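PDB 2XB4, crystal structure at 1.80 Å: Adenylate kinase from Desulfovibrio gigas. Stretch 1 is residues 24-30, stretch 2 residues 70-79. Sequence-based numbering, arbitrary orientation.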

ATOM      1  N   TYR A  24      30.719  12.050 -13.311  1.00 31.85           N
ATOM      2  CA  TYR A  24      31.774  11.527 -14.180  1.00 31.41           C
ATOM      3  C   TYR A  24      31.272  11.008 -15.529  1.00 30.57           C
ATOM      4  O   TYR A  24      32.069  10.433 -16.310  1.00 28.96           O
ATOM      5  CB  TYR A  24      32.688  10.524 -13.426  1.00 29.70           C
ATOM      6  CG  TYR A  24      33.453  11.236 -12.311  1.00 35.39           C
ATOM      7  CD1 TYR A  24      34.594  12.016 -12.601  1.00 42.63           C
ATOM      8  CD2 TYR A  24      33.017  11.191 -10.988  1.00 38.36           C
ATOM      9  CE1 TYR A  24      35.286  12.724 -11.568  1.00 44.31           C
ATOM     10  CE2 TYR A  24      33.693  11.886  -9.967  1.00 41.62           C
ATOM     11  CZ  TYR A  24      34.820  12.647 -10.259  1.00 43.75           C
ATOM     12  OH  TYR A  24      35.457  13.331  -9.217  1.00 48.34           O
ATOM     13  N   SER A  25      29.978  11.250 -15.804  1.00 29.12           N
ATOM     14  CA  SER A  25      29.315  10.820 -17.059  1.00 29.18           C
ATOM     15  C   SER A  25      29.458   9.305 -17.294  1.00 27.26           C
ATOM     16  O   SER A  25      29.788   8.841 -18.398  1.00 28.23           O
ATOM     17  CB  SER A  25      29.808  11.634 -18.240  1.00 31.29           C
ATOM     18  OG  SER A  25      29.414  12.985 -18.043  1.00 34.37           O
ATOM     19  N   LEU A  26      29.223   8.531 -16.231  1.00 24.34           N
ATOM     20  CA  LEU A  26      29.435   7.077 -16.287  1.00 21.21           C
ATOM     21  C   LEU A  26      28.112   6.379 -16.706  1.00 21.13           C
ATOM     22  O   LEU A  26      27.008   6.939 -16.473  1.00 22.33           O
ATOM     23  CB  LEU A  26      29.852   6.539 -14.902  1.00 19.86           C
ATOM     24  CG  LEU A  26      31.134   7.162 -14.317  1.00 20.85           C
ATOM     25  CD1 LEU A  26      31.502   6.501 -13.033  1.00 19.06           C
ATOM     26  CD2 LEU A  26      32.399   7.182 -15.251  1.00 22.16           C
ATOM     27  N   ALA A  27      28.189   5.194 -17.334  1.00 20.04           N
ATOM     28  CA  ALA A  27      26.975   4.387 -17.465  1.00 19.19           C
ATOM     29  C   ALA A  27      26.687   3.717 -16.125  1.00 18.55           C
ATOM     30  O   ALA A  27      27.572   3.021 -15.588  1.00 15.86           O
ATOM     31  CB  ALA A  27      27.158   3.345 -18.477  1.00 19.93           C
ATOM     32  N   HIS A  28      25.459   3.837 -15.597  1.00 18.57           N
ATOM     33  CA  HIS A  28      25.180   3.180 -14.335  1.00 21.18           C
ATOM     34  C   HIS A  28      24.635   1.801 -14.655  1.00 21.24           C
ATOM     35  O   HIS A  28      23.517   1.732 -15.113  1.00 22.39           O
ATOM     36  CB  HIS A  28      24.116   3.972 -13.526  1.00 22.95           C
ATOM     37  CG  HIS A  28      23.569   3.203 -12.354  1.00 29.93           C
ATOM     38  ND1 HIS A  28      24.332   2.898 -11.239  1.00 31.75           N
ATOM     39  CD2 HIS A  28      22.344   2.652 -12.133  1.00 34.13           C
ATOM     40  CE1 HIS A  28      23.598   2.226 -10.373  1.00 33.74           C
ATOM     41  NE2 HIS A  28      22.394   2.043 -10.893  1.00 39.44           N
ATOM     42  N   ILE A  29      25.388   0.728 -14.398  1.00 19.27           N
ATOM     43  CA  ILE A  29      25.037  -0.613 -14.796  1.00 20.67           C
ATOM     44  C   ILE A  29      24.556  -1.451 -13.591  1.00 21.47           C
ATOM     45  O   ILE A  29      25.300  -1.790 -12.691  1.00 20.36           O
ATOM     46  CB  ILE A  29      26.287  -1.376 -15.491  1.00 20.52           C
ATOM     47  CG1 ILE A  29      26.972  -0.525 -16.562  1.00 23.53           C
ATOM     48  CG2 ILE A  29      25.932  -2.833 -15.974  1.00 20.63           C
ATOM     49  CD1 ILE A  29      26.198  -0.289 -17.806  1.00 25.20           C
ATOM     50  N   GLU A  30      23.284  -1.831 -13.594  1.00 23.48           N
ATOM     51  CA  GLU A  30      22.779  -2.531 -12.421  1.00 24.12           C
ATOM     52  C   GLU A  30      22.306  -3.877 -12.907  1.00 24.13           C
ATOM     53  O   GLU A  30      21.879  -4.088 -14.120  1.00 22.34           O
ATOM     54  CB  GLU A  30      21.783  -1.642 -11.643  1.00 24.61           C
ATOM     55  CG  GLU A  30      20.422  -1.669 -12.085  1.00 31.20           C
ATOM     56  CD  GLU A  30      19.599  -2.886 -11.550  1.00 36.38           C
ATOM     57  OE1 GLU A  30      18.810  -3.325 -12.369  1.00 43.12           O
ATOM     58  OE2 GLU A  30      19.694  -3.395 -10.380  1.00 36.41           O
ATOM     59  N   GLU A  70      29.591  -8.318 -21.611  1.00 15.95           N
ATOM     60  CA  GLU A  70      29.038  -7.814 -22.858  1.00 17.92           C
ATOM     61  C   GLU A  70      28.355  -6.466 -22.660  1.00 17.66           C
ATOM     62  O   GLU A  70      28.412  -5.596 -23.535  1.00 17.97           O
ATOM     63  CB  GLU A  70      28.001  -8.777 -23.483  1.00 17.70           C
ATOM     64  CG  GLU A  70      28.708  -9.959 -24.114  1.00 25.23           C
ATOM     65  CD  GLU A  70      27.879 -10.758 -25.145  1.00 30.72           C
ATOM     66  OE1 GLU A  70      26.610 -10.599 -25.290  1.00 23.06           O
ATOM     67  OE2 GLU A  70      28.549 -11.637 -25.783  1.00 34.08           O
ATOM     68  N   THR A  71      27.637  -6.312 -21.545  1.00 15.10           N
ATOM     69  CA  THR A  71      26.984  -5.029 -21.218  1.00 16.46           C
ATOM     70  C   THR A  71      27.980  -3.923 -20.925  1.00 18.31           C
ATOM     71  O   THR A  71      27.839  -2.777 -21.381  1.00 18.74           O
ATOM     72  CB  THR A  71      25.980  -5.252 -20.007  1.00 16.05           C
ATOM     73  OG1 THR A  71      24.980  -6.157 -20.524  1.00 17.44           O
ATOM     74  CG2 THR A  71      25.230  -3.933 -19.633  1.00 17.72           C
ATOM     75  N   LEU A  72      29.014  -4.265 -20.176  1.00 17.92           N
ATOM     76  CA  LEU A  72      30.095  -3.299 -19.874  1.00 19.30           C
ATOM     77  C   LEU A  72      30.787  -2.788 -21.139  1.00 21.10           C
ATOM     78  O   LEU A  72      31.102  -1.595 -21.252  1.00 20.19           O
ATOM     79  CB  LEU A  72      31.086  -3.933 -18.929  1.00 18.14           C
ATOM     80  CG  LEU A  72      30.630  -4.262 -17.514  1.00 19.17           C
ATOM     81  CD1 LEU A  72      31.823  -4.979 -16.768  1.00 17.84           C
ATOM     82  CD2 LEU A  72      30.041  -3.030 -16.691  1.00 21.06           C
ATOM     83  N   GLU A  73      30.999  -3.692 -22.102  1.00 23.19           N
ATOM     84  CA  GLU A  73      31.604  -3.359 -23.408  1.00 28.18           C
ATOM     85  C   GLU A  73      30.725  -2.478 -24.258  1.00 30.18           C
ATOM     86  O   GLU A  73      31.215  -1.622 -25.009  1.00 32.41           O
ATOM     87  CB  GLU A  73      31.886  -4.596 -24.212  1.00 27.59           C
ATOM     88  CG  GLU A  73      33.106  -5.288 -23.742  1.00 36.93           C
ATOM     89  CD  GLU A  73      33.403  -6.566 -24.520  1.00 50.18           C
ATOM     90  OE1 GLU A  73      32.438  -7.257 -24.990  1.00 54.05           O
ATOM     91  OE2 GLU A  73      34.616  -6.860 -24.667  1.00 54.73           O
ATOM     92  N   SER A  74      29.439  -2.732 -24.166  1.00 29.92           N
ATOM     93  CA  SER A  74      28.431  -2.133 -25.023  1.00 33.60           C
ATOM     94  C   SER A  74      27.929  -0.765 -24.436  1.00 32.08           C
ATOM     95  O   SER A  74      27.988   0.256 -25.112  1.00 34.42           O
ATOM     96  CB  SER A  74      27.300  -3.167 -25.131  1.00 33.29           C
ATOM     97  OG  SER A  74      26.097  -2.566 -25.518  1.00 42.08           O
ATOM     98  N   LYS A  75      27.439  -0.766 -23.201  1.00 29.86           N
ATOM     99  CA  LYS A  75      26.889   0.444 -22.554  1.00 29.00           C
ATOM    100  C   LYS A  75      27.976   1.236 -21.812  1.00 27.56           C
ATOM    101  O   LYS A  75      27.827   2.439 -21.580  1.00 26.05           O
ATOM    102  CB  LYS A  75      25.753   0.111 -21.574  1.00 28.00           C
ATOM    103  CG  LYS A  75      24.517  -0.536 -22.152  1.00 31.85           C
ATOM    104  CD  LYS A  75      23.777   0.403 -23.115  1.00 39.84           C
ATOM    105  CE  LYS A  75      22.565  -0.282 -23.817  1.00 46.62           C
ATOM    106  NZ  LYS A  75      22.740  -1.787 -23.920  1.00 44.45           N
ATOM    107  N   GLY A  76      29.059   0.574 -21.434  1.00 26.30           N
ATOM    108  CA  GLY A  76      30.071   1.218 -20.580  1.00 25.16           C
ATOM    109  C   GLY A  76      31.347   1.627 -21.258  1.00 27.06           C
ATOM    110  O   GLY A  76      32.370   1.859 -20.568  1.00 26.26           O
ATOM    111  N   LYS A  77      31.340   1.770 -22.600  1.00 28.68           N
ATOM    112  CA  LYS A  77      32.614   2.159 -23.252  1.00 31.45           C
ATOM    113  C   LYS A  77      33.192   3.506 -22.808  1.00 32.24           C
ATOM    114  O   LYS A  77      34.389   3.697 -22.915  1.00 34.76           O
ATOM    115  CB  LYS A  77      32.615   2.003 -24.807  1.00 34.25           C
ATOM    116  CG  LYS A  77      31.271   2.200 -25.433  1.00 37.17           C
ATOM    117  CD  LYS A  77      31.364   2.430 -26.953  1.00 48.87           C
ATOM    118  CE  LYS A  77      30.397   3.566 -27.415  1.00 54.75           C
ATOM    119  NZ  LYS A  77      29.276   3.125 -28.356  1.00 58.56           N
ATOM    120  N   ASP A  78      32.400   4.457 -22.315  1.00 31.76           N
ATOM    121  CA  ASP A  78      33.008   5.697 -21.843  1.00 32.08           C
ATOM    122  C   ASP A  78      33.034   5.722 -20.274  1.00 30.42           C
ATOM    123  O   ASP A  78      33.043   6.799 -19.640  1.00 31.37           O
ATOM    124  CB  ASP A  78      32.231   6.883 -22.372  1.00 34.66           C
ATOM    125  CG  ASP A  78      32.143   6.910 -23.924  1.00 42.66           C
ATOM    126  OD1 ASP A  78      33.086   6.456 -24.610  1.00 44.79           O
ATOM    127  OD2 ASP A  78      31.113   7.385 -24.468  1.00 49.43           O
ATOM    128  N   GLY A  79      32.952   4.552 -19.643  1.00 25.48           N
ATOM    129  CA  GLY A  79      33.139   4.514 -18.214  1.00 19.66           C
ATOM    130  C   GLY A  79      31.907   3.908 -17.626  1.00 19.25           C
ATOM    131  O   GLY A  79      30.796   4.122 -18.158  1.00 18.19           O
TER
HETATM  132  O   HOH W   1      32.164   9.498 -19.505  1.00 17.23           O

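A short strand can be held against a helix and the turn that follows it by very few polar contacts, provided that its side chains alternate and the partner supplies a backbone acceptor at the right place. The two stretches of Desulfovibrio gigas adenylate kinase considered here illustrate the principle. Strand 27-30 runs nearly antiparallel to helix 70-75, at 161°, so that advancing along the strand means moving back from the turn into the helix.

At Ser 25, the first residue to leave helical angles after the preceding helix, phi becomes positive. Its carbonyl faces another carbonyl: Ser 25 O lies 4.0 Å from Asp 78 O. Two acceptors cannot bond to each other directly, and a water lies between them, 2.7 Å from Ser 25 O and 2.8 Å from Asp 78 O, placed to donate to either, though it has more acceptors in reach than protons to give.

Leu 26 packs against the end of the turn. Its CA lies 3.8 Å from Gly 79 O, and although its CA-to-CB bond points sideways, the end of the side chain comes nearer. The space it uses depends on the absence of a side chain at Gly 79: an ideal CB there would fall 2.9 Å from Leu 26 CD2. Glycine is also demanded locally, since at phi/psi of 123/142 a CB would be jammed against the preceding carbonyl oxygen.

Ala 27 provides the one direct hydrogen bond between the stretches, from Ala 27 N to Gly 79 O, 2.9 Å long and almost straight at 171°. The acceptor belongs to the last residue of a type I turn, itself closed by a 2.9 Å bond from Gly 79 N to Gly 76 O. The methyl of Ala 27 points toward the other stretch, bringing its CB to 3.3 Å from Lys 75 O and 4.2 Å from Gly 76 CA.

His 28 points away and makes no contact, whereas Ile 29 points toward the helix and has more area covered by the other stretch than any other residue here. Its CG2 meets Thr 71 CG2 at 3.9 Å, its CG1 meets Leu 72 CD2 at 4.0 Å, and its CD1 reaches Lys 75 CB at 3.8 Å. One branched side chain thereby touches successive turns of the helix, and Lys 75 contributes the aliphatic base of a side chain whose end leads away. Glu 30 takes no part, its side chain instead capping a helix just beyond the strand.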